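Local coordinates for uncharacterized SRPBCC domain-containing protein (PDB 6V04), which is of unknown function but, as a START/Bet v1-like protein encoded in the dynemicin biosynthetic locus, probably takes part in making that antibiotic, at residues A[202-205]-A[209-212]; A[243-248]-A[257-262]. All coordinates share one frame; numbering follows the deposited sequence. Where two conformers were deposited one is given.

Contact 1 of 2, residues A[202-205]-A[209-212]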
ATOM      1  N   TRP A 202       7.946   8.228  22.067  1.00 27.81           N
ATOM      2  CA  TRP A 202       6.532   8.522  21.834  1.00 28.44           C
ATOM      3  C   TRP A 202       6.286  10.027  21.881  1.00 27.71           C
ATOM      4  O   TRP A 202       6.613  10.677  22.879  1.00 30.56           O
ATOM      5  CB  TRP A 202       5.694   7.817  22.898  1.00 29.80           C
ATOM      6  CG  TRP A 202       4.208   8.068  22.863  1.00 29.38           C
ATOM      7  CD1 TRP A 202       3.528   9.064  23.503  1.00 34.55           C
ATOM      8  CD2 TRP A 202       3.223   7.284  22.180  1.00 27.99           C
ATOM      9  NE1 TRP A 202       2.177   8.957  23.245  1.00 33.26           N
ATOM     10  CE2 TRP A 202       1.966   7.873  22.437  1.00 30.88           C
ATOM     11  CE3 TRP A 202       3.281   6.151  21.368  1.00 27.74           C
ATOM     12  CZ2 TRP A 202       0.787   7.349  21.932  1.00 31.97           C
ATOM     13  CZ3 TRP A 202       2.109   5.638  20.860  1.00 29.76           C
ATOM     14  CH2 TRP A 202       0.880   6.234  21.139  1.00 32.30           C
ATOM     15  N   GLN A 203       5.715  10.577  20.806  1.00 29.66           N
ATOM     16  CA  GLN A 203       5.373  11.998  20.733  1.00 30.88           C
ATOM     17  C   GLN A 203       3.999  12.125  20.088  1.00 26.18           C
ATOM     18  O   GLN A 203       3.852  11.897  18.887  1.00 29.03           O
ATOM     19  CB  GLN A 203       6.413  12.792  19.939  1.00 34.40           C
ATOM     20  CG  GLN A 203       7.815  12.791  20.542  1.00 38.08           C
ATOM     21  CD  GLN A 203       7.889  13.457  21.903  1.00 65.45           C
ATOM     22  OE1 GLN A 203       7.071  14.313  22.238  1.00 64.08           O
ATOM     23  NE2 GLN A 203       8.880  13.061  22.698  1.00 75.71           N
ATOM     24  N   LEU A 204       3.003  12.514  20.873  1.00 32.11           N
ATOM     25  CA  LEU A 204       1.641  12.652  20.371  1.00 34.31           C
ATOM     26  C   LEU A 204       1.260  14.125  20.362  1.00 31.28           C
ATOM     27  O   LEU A 204       1.299  14.784  21.405  1.00 33.35           O
ATOM     28  CB  LEU A 204       0.664  11.843  21.222  1.00 30.51           C
ATOM     29  CG  LEU A 204      -0.819  11.998  20.875  1.00 34.50           C
ATOM     30  CD1 LEU A 204      -1.084  11.605  19.431  1.00 36.13           C
ATOM     31  CD2 LEU A 204      -1.671  11.158  21.813  1.00 38.36           C
ATOM     32  N   ASP A 205       0.917  14.634  19.176  1.00 29.98           N
ATOM     33  CA  ASP A 205       0.324  15.960  18.997  1.00 32.25           C
ATOM     34  C   ASP A 205      -1.172  15.712  18.826  1.00 27.82           C
ATOM     35  O   ASP A 205      -1.612  15.239  17.776  1.00 30.42           O
ATOM     36  CB  ASP A 205       0.945  16.658  17.791  1.00 33.40           C
ATOM     37  CG  ASP A 205       0.513  18.108  17.650  1.00 41.29           C
ATOM     38  OD1 ASP A 205      -0.149  18.658  18.561  1.00 41.96           O
ATOM     39  OD2 ASP A 205       0.855  18.705  16.609  1.00 45.65           O
ATOM     40  N   ALA A 209      -0.937  14.382  14.905  1.00 28.33           N
ATOM     41  CA  ALA A 209       0.145  13.524  14.454  1.00 25.83           C
ATOM     42  C   ALA A 209       0.735  12.785  15.640  1.00 25.18           C
ATOM     43  O   ALA A 209       0.701  13.274  16.770  1.00 29.36           O
ATOM     44  CB  ALA A 209       1.232  14.331  13.739  1.00 34.21           C
ATOM     45  N   LEU A 210       1.279  11.610  15.356  1.00 24.75           N
ATOM     46  CA  LEU A 210       1.899  10.748  16.353  1.00 24.62           C
ATOM     47  C   LEU A 210       3.163  10.180  15.741  1.00 25.34           C
ATOM     48  O   LEU A 210       3.119   9.649  14.629  1.00 26.11           O
ATOM     49  CB  LEU A 210       0.946   9.620  16.761  1.00 25.21           C
ATOM     50  CG  LEU A 210       1.551   8.431  17.512  1.00 24.14           C
ATOM     51  CD1 LEU A 210       2.086   8.873  18.860  1.00 25.97           C
ATOM     52  CD2 LEU A 210       0.506   7.351  17.664  1.00 28.32           C
ATOM     53  N   THR A 211       4.288  10.297  16.442  1.00 24.33           N
ATOM     54  CA  THR A 211       5.509   9.651  15.994  1.00 24.86           C
ATOM     55  C   THR A 211       6.072   8.811  17.127  1.00 23.30           C
ATOM     56  O   THR A 211       5.904   9.122  18.311  1.00 25.04           O
ATOM     57  CB  THR A 211       6.565  10.652  15.507  1.00 25.76           C
ATOM     58  OG1 THR A 211       6.929  11.556  16.550  1.00 29.78           O
ATOM     59  CG2 THR A 211       6.022  11.459  14.348  1.00 28.13           C
ATOM     60  N   PHE A 212       6.721   7.722  16.744  1.00 23.28           N
ATOM     61  CA  PHE A 212       7.454   6.905  17.702  1.00 23.15           C
ATOM     62  C   PHE A 212       8.393   6.002  16.925  1.00 21.85           C
ATOM     63  O   PHE A 212       8.300   5.872  15.703  1.00 24.75           O
ATOM     64  CB  PHE A 212       6.520   6.094  18.630  1.00 24.81           C
ATOM     65  CG  PHE A 212       5.559   5.185  17.914  1.00 23.91           C
ATOM     66  CD1 PHE A 212       5.907   3.885  17.609  1.00 22.15           C
ATOM     67  CD2 PHE A 212       4.286   5.617  17.577  1.00 24.07           C
ATOM     68  CE1 PHE A 212       5.020   3.051  16.960  1.00 22.80           C
ATOM     69  CE2 PHE A 212       3.402   4.796  16.921  1.00 24.35           C
ATOM     70  CZ  PHE A 212       3.760   3.501  16.615  1.00 25.70           C
TER
HETATM   71  O   HOH W   1       3.993  14.351  17.158  1.00 43.38           O
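The methyl CD1 of L210 sits over one face of the W202 indole, 3.5 Å from the centroid of its six-membered ring and only 5° off the ring normal, a well-aligned CH-pi contact. The other methyl, CD2, reaches the far rim of the same ring, 3.7 Å from W202 CH2. Next to it the F212 ring lies nearly parallel to the indole but slid aside, so that the two barely overlap; their closest atoms, W202 CZ3 and F212 CD2, are 3.9 Å apart. The bond from CA to CB of W202 starts away from the partner strand, and with CG anti to the backbone N (chi1 177°) the six-membered ring swings back against L210. At the other end of the indole, NE1 is hydrogen-bonded to a carboxylate oxygen of E167, which ties down the ring's polar edge. Replacing W202 with an alanine would probably leave the L210 methyls without the aromatic face they pack on and E167 without its indole donor. L204 continues this apolar face, its CD1 packing 3.9 Å from L210 CB.

The backbones that carry these side chains form a regular antiparallel pairing, in which Q203–T211 and D205–A209 are hydrogen-bonded pairs and L204–L210 is the non-hydrogen-bonded pair between them. Q203 N donates to T211 O at 2.9 Å, and D205 N to A209 O at 2.8 Å; T211 N and A209 N return the bonds. Q203 O also accepts from a water at 3.0 Å. The two segments form the closing end of the beta hairpin of strands 196-205 and 209-214, inside an antiparallel sheet. Strand 223-230 pairs with the far edge of 209-212 through L210 and F212, while strand 183-187 lies beyond 202-205, where P183 touches W202.

Contact 2 of 2, residues A[243-248]-A[257-262]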
ATOM      1  N   GLN A 243       8.895   3.117   8.548  1.00 20.98           N
ATOM      2  CA  GLN A 243      10.088   3.059   7.713  1.00 21.78           C
ATOM      3  C   GLN A 243      11.269   2.461   8.471  1.00 22.67           C
ATOM      4  O   GLN A 243      11.296   2.436   9.705  1.00 21.85           O
ATOM      5  CB  GLN A 243      10.483   4.452   7.219  1.00 24.07           C
ATOM      6  CG  GLN A 243       9.450   5.092   6.301  1.00 26.46           C
ATOM      7  CD  GLN A 243       9.850   6.482   5.847  1.00 40.66           C
ATOM      8  OE1 GLN A 243      10.565   7.192   6.544  1.00 45.13           O
ATOM      9  NE2 GLN A 243       9.380   6.876   4.671  1.00 56.69           N
ATOM     10  N   GLY A 244      12.278   2.045   7.711  1.00 22.07           N
ATOM     11  CA  GLY A 244      13.555   1.619   8.271  1.00 24.33           C
ATOM     12  C   GLY A 244      13.926   0.175   8.016  1.00 21.92           C
ATOM     13  O   GLY A 244      15.077  -0.205   8.298  1.00 22.32           O
ATOM     14  N   TRP A 245      13.016  -0.625   7.457  1.00 20.33           N
ATOM     15  CA  TRP A 245      13.195  -2.075   7.362  1.00 21.38           C
ATOM     16  C   TRP A 245      14.429  -2.441   6.555  1.00 21.66           C
ATOM     17  O   TRP A 245      15.112  -3.434   6.861  1.00 22.51           O
ATOM     18  CB  TRP A 245      11.945  -2.699   6.729  1.00 21.56           C
ATOM     19  CG  TRP A 245      10.742  -2.238   7.461  1.00 20.31           C
ATOM     20  CD1 TRP A 245       9.844  -1.291   7.053  1.00 20.91           C
ATOM     21  CD2 TRP A 245      10.353  -2.627   8.772  1.00 18.84           C
ATOM     22  NE1 TRP A 245       8.907  -1.082   8.041  1.00 20.27           N
ATOM     23  CE2 TRP A 245       9.196  -1.903   9.102  1.00 20.18           C
ATOM     24  CE3 TRP A 245      10.866  -3.545   9.705  1.00 19.70           C
ATOM     25  CZ2 TRP A 245       8.554  -2.042  10.331  1.00 20.95           C
ATOM     26  CZ3 TRP A 245      10.223  -3.685  10.915  1.00 21.80           C
ATOM     27  CH2 TRP A 245       9.078  -2.958  11.218  1.00 22.23           C
ATOM     28  N   HIS A 246      14.726  -1.666   5.529  1.00 20.55           N
ATOM     29  CA  HIS A 246      15.863  -1.931   4.652  1.00 22.55           C
ATOM     30  C   HIS A 246      17.206  -1.494   5.232  1.00 25.10           C
ATOM     31  O   HIS A 246      18.241  -1.763   4.611  1.00 24.53           O
ATOM     32  CB  HIS A 246      15.644  -1.214   3.321  1.00 23.54           C
ATOM     33  CG  HIS A 246      15.627   0.276   3.449  1.00 23.66           C
ATOM     34  ND1 HIS A 246      14.726   0.943   4.253  1.00 24.71           N
ATOM     35  CD2 HIS A 246      16.415   1.225   2.898  1.00 26.29           C
ATOM     36  CE1 HIS A 246      14.963   2.240   4.187  1.00 25.71           C
ATOM     37  NE2 HIS A 246      15.982   2.438   3.372  1.00 31.02           N
ATOM     38  N   ARG A 247      17.231  -0.799   6.367  0.57 22.86           N
ATOM     39  CA  ARG A 247      18.486  -0.333   6.949  0.57 24.28           C
ATOM     40  C   ARG A 247      18.743  -0.955   8.318  0.57 25.09           C
ATOM     41  O   ARG A 247      19.462  -0.376   9.133  0.57 25.71           O
ATOM     42  CB  ARG A 247      18.511   1.195   7.040  0.57 28.02           C
ATOM     43  CG  ARG A 247      17.289   1.825   7.676  0.57 32.58           C
ATOM     44  CD  ARG A 247      17.513   3.319   7.875  0.57 42.54           C
ATOM     45  NE  ARG A 247      16.275   4.041   8.143  0.57 37.12           N
ATOM     46  CZ  ARG A 247      15.682   4.126   9.330  0.57 41.71           C
ATOM     47  NH1 ARG A 247      14.553   4.813   9.456  0.57 50.04           N
ATOM     48  NH2 ARG A 247      16.205   3.521  10.386  0.57 45.12           N
ATOM     49  N   LEU A 248      18.159  -2.120   8.582  1.00 24.06           N
ATOM     50  CA  LEU A 248      18.326  -2.796   9.861  1.00 23.27           C
ATOM     51  C   LEU A 248      19.632  -3.561   9.985  1.00 28.23           C
ATOM     52  O   LEU A 248      19.983  -3.941  11.101  1.00 27.02           O
ATOM     53  CB  LEU A 248      17.155  -3.754  10.084  1.00 24.48           C
ATOM     54  CG  LEU A 248      15.776  -3.098  10.225  1.00 24.17           C
ATOM     55  CD1 LEU A 248      14.714  -4.167  10.371  1.00 26.35           C
ATOM     56  CD2 LEU A 248      15.739  -2.148  11.397  1.00 25.92           C
ATOM     57  N   THR A 257      10.712 -10.497   6.396  1.00 21.14           N
ATOM     58  CA  THR A 257       9.719 -11.091   7.275  1.00 21.92           C
ATOM     59  C   THR A 257       9.188 -10.069   8.272  1.00 21.13           C
ATOM     60  O   THR A 257       7.977  -9.999   8.521  1.00 22.45           O
ATOM     61  CB  THR A 257      10.339 -12.304   7.979  1.00 23.39           C
ATOM     62  OG1 THR A 257      10.682 -13.290   7.001  1.00 26.91           O
ATOM     63  CG2 THR A 257       9.370 -12.916   8.962  1.00 26.65           C
ATOM     64  N   LEU A 258      10.076  -9.258   8.853  1.00 20.96           N
ATOM     65  CA  LEU A 258       9.623  -8.199   9.741  1.00 21.13           C
ATOM     66  C   LEU A 258       8.693  -7.240   9.011  1.00 20.24           C
ATOM     67  O   LEU A 258       7.634  -6.889   9.531  1.00 20.84           O
ATOM     68  CB  LEU A 258      10.815  -7.443  10.316  1.00 21.53           C
ATOM     69  CG  LEU A 258      11.575  -8.184  11.415  1.00 22.63           C
ATOM     70  CD1 LEU A 258      12.967  -7.602  11.560  1.00 25.43           C
ATOM     71  CD2 LEU A 258      10.824  -8.137  12.746  1.00 23.90           C
ATOM     72  N   ARG A 259       9.085  -6.787   7.819  1.00 19.46           N
ATOM     73  CA  ARG A 259       8.253  -5.842   7.072  1.00 18.28           C
ATOM     74  C   ARG A 259       6.873  -6.430   6.815  1.00 22.76           C
ATOM     75  O   ARG A 259       5.850  -5.769   7.037  1.00 21.49           O
ATOM     76  CB  ARG A 259       8.946  -5.469   5.763  1.00 19.04           C
ATOM     77  CG  ARG A 259       8.239  -4.381   4.971  1.00 18.34           C
ATOM     78  CD  ARG A 259       7.175  -4.896   4.031  1.00 19.84           C
ATOM     79  NE  ARG A 259       6.683  -3.747   3.263  1.00 20.13           N
ATOM     80  CZ  ARG A 259       5.445  -3.578   2.830  1.00 18.93           C
ATOM     81  NH1 ARG A 259       4.492  -4.466   3.014  1.00 19.38           N
ATOM     82  NH2 ARG A 259       5.147  -2.445   2.188  1.00 19.79           N
ATOM     83  N   HIS A 260       6.827  -7.686   6.371  1.00 21.46           N
ATOM     84  CA  HIS A 260       5.564  -8.361   6.097  1.00 19.80           C
ATOM     85  C   HIS A 260       4.703  -8.465   7.358  1.00 23.32           C
ATOM     86  O   HIS A 260       3.504  -8.154   7.338  1.00 22.60           O
ATOM     87  CB  HIS A 260       5.877  -9.732   5.497  1.00 21.00           C
ATOM     88  CG  HIS A 260       4.721 -10.405   4.832  1.00 21.96           C
ATOM     89  ND1 HIS A 260       4.877 -11.192   3.714  1.00 24.25           N
ATOM     90  CD2 HIS A 260       3.399 -10.420   5.126  1.00 23.98           C
ATOM     91  CE1 HIS A 260       3.702 -11.678   3.354  1.00 27.03           C
ATOM     92  NE2 HIS A 260       2.791 -11.229   4.197  1.00 25.03           N
ATOM     93  N   ARG A 261       5.298  -8.887   8.471  1.00 22.44           N
ATOM     94  CA  ARG A 261       4.526  -9.049   9.700  1.00 22.79           C
ATOM     95  C   ARG A 261       4.007  -7.715  10.214  1.00 21.20           C
ATOM     96  O   ARG A 261       2.862  -7.623  10.678  1.00 22.53           O
ATOM     97  CB  ARG A 261       5.378  -9.719  10.768  1.00 24.40           C
ATOM     98  CG  ARG A 261       5.795 -11.147  10.431  1.00 27.72           C
ATOM     99  CD  ARG A 261       6.733 -11.702  11.492  1.00 27.49           C
ATOM    100  NE  ARG A 261       6.053 -11.813  12.783  1.00 27.48           N
ATOM    101  CZ  ARG A 261       6.579 -11.504  13.964  1.00 29.01           C
ATOM    102  NH1 ARG A 261       7.830 -11.066  14.073  1.00 37.26           N
ATOM    103  NH2 ARG A 261       5.852 -11.663  15.057  1.00 27.90           N
ATOM    104  N   PHE A 262       4.843  -6.679  10.179  1.00 21.25           N
ATOM    105  CA  PHE A 262       4.375  -5.366  10.603  1.00 21.27           C
ATOM    106  C   PHE A 262       3.326  -4.817   9.649  1.00 21.22           C
ATOM    107  O   PHE A 262       2.394  -4.138  10.095  1.00 21.72           O
ATOM    108  CB  PHE A 262       5.555  -4.407  10.738  1.00 20.06           C
ATOM    109  CG  PHE A 262       6.249  -4.478  12.074  1.00 20.57           C
ATOM    110  CD1 PHE A 262       7.189  -5.461  12.337  1.00 20.96           C
ATOM    111  CD2 PHE A 262       5.979  -3.553  13.066  1.00 21.90           C
ATOM    112  CE1 PHE A 262       7.841  -5.513  13.559  1.00 22.71           C
ATOM    113  CE2 PHE A 262       6.634  -3.596  14.286  1.00 22.93           C
ATOM    114  CZ  PHE A 262       7.562  -4.580  14.539  1.00 21.71           C
TER
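W245, R259 and L258 carry most of this buried contact, in which the turn following strand 236-243 packs against the long C-terminal helix 252-277, the helix that lies against the sheet in START/Bet v1-like folds. The CB bond of W245 is directed at the helix, and its side chain crosses those of L258, R259 and F262 at about a right angle. CB and CG of R259 lie along one face of the indole, with R259 CG 4.1 Å from W245 CD1. The bend at chi2 (-87°) then carries the arginine's charged end away from the tryptophan, toward a salt bridge with D62 and hydrogen bonds to the backbone oxygens of R148, E150 and D60; the tryptophan therefore meets aliphatic carbons and not the guanidinium. One turn of helix is spanned by the six-membered ring, which touches L258 at its CZ3 corner, 3.9 Å from L258 CB, and F262 at CH2. L248 adds a lighter apolar contact with L258, methyl to methyl. On the pyrrole side, NE1 is bonded to the backbone oxygen of H242, helping to fix the indole's rotation. The W245 side chain lies about 6 Å from that of Q149, a magnesium ligand with no ion bound here. The two aromatic planes meet obliquely at 46°, and the tightest approach is that of W245 CH2, standing over one face of the F262 ring 3.3 Å from F262 CG.

How the contacts relate
Both contacts belong to the half of the chain built on the seven-stranded sheet whose outer strands are 151-157 and 176-178, but their centres lie about 20 Å apart and they do not touch. Contact 1 joins neighbouring strands within that sheet near a hairpin end and is only partly buried; contact 2 is wholly buried and joins a turn to a helix. Accordingly, backbone hydrogen bonds and a water accompany the apolar packing in contact 1, whereas no hydrogen bond crosses contact 2, which rests on apolar and aromatic packing. Each centres on a tryptophan whose NE1 is held from outside the segments, by a carboxylate in contact 1 and a backbone oxygen in contact 2. Strand 223-230 borders both.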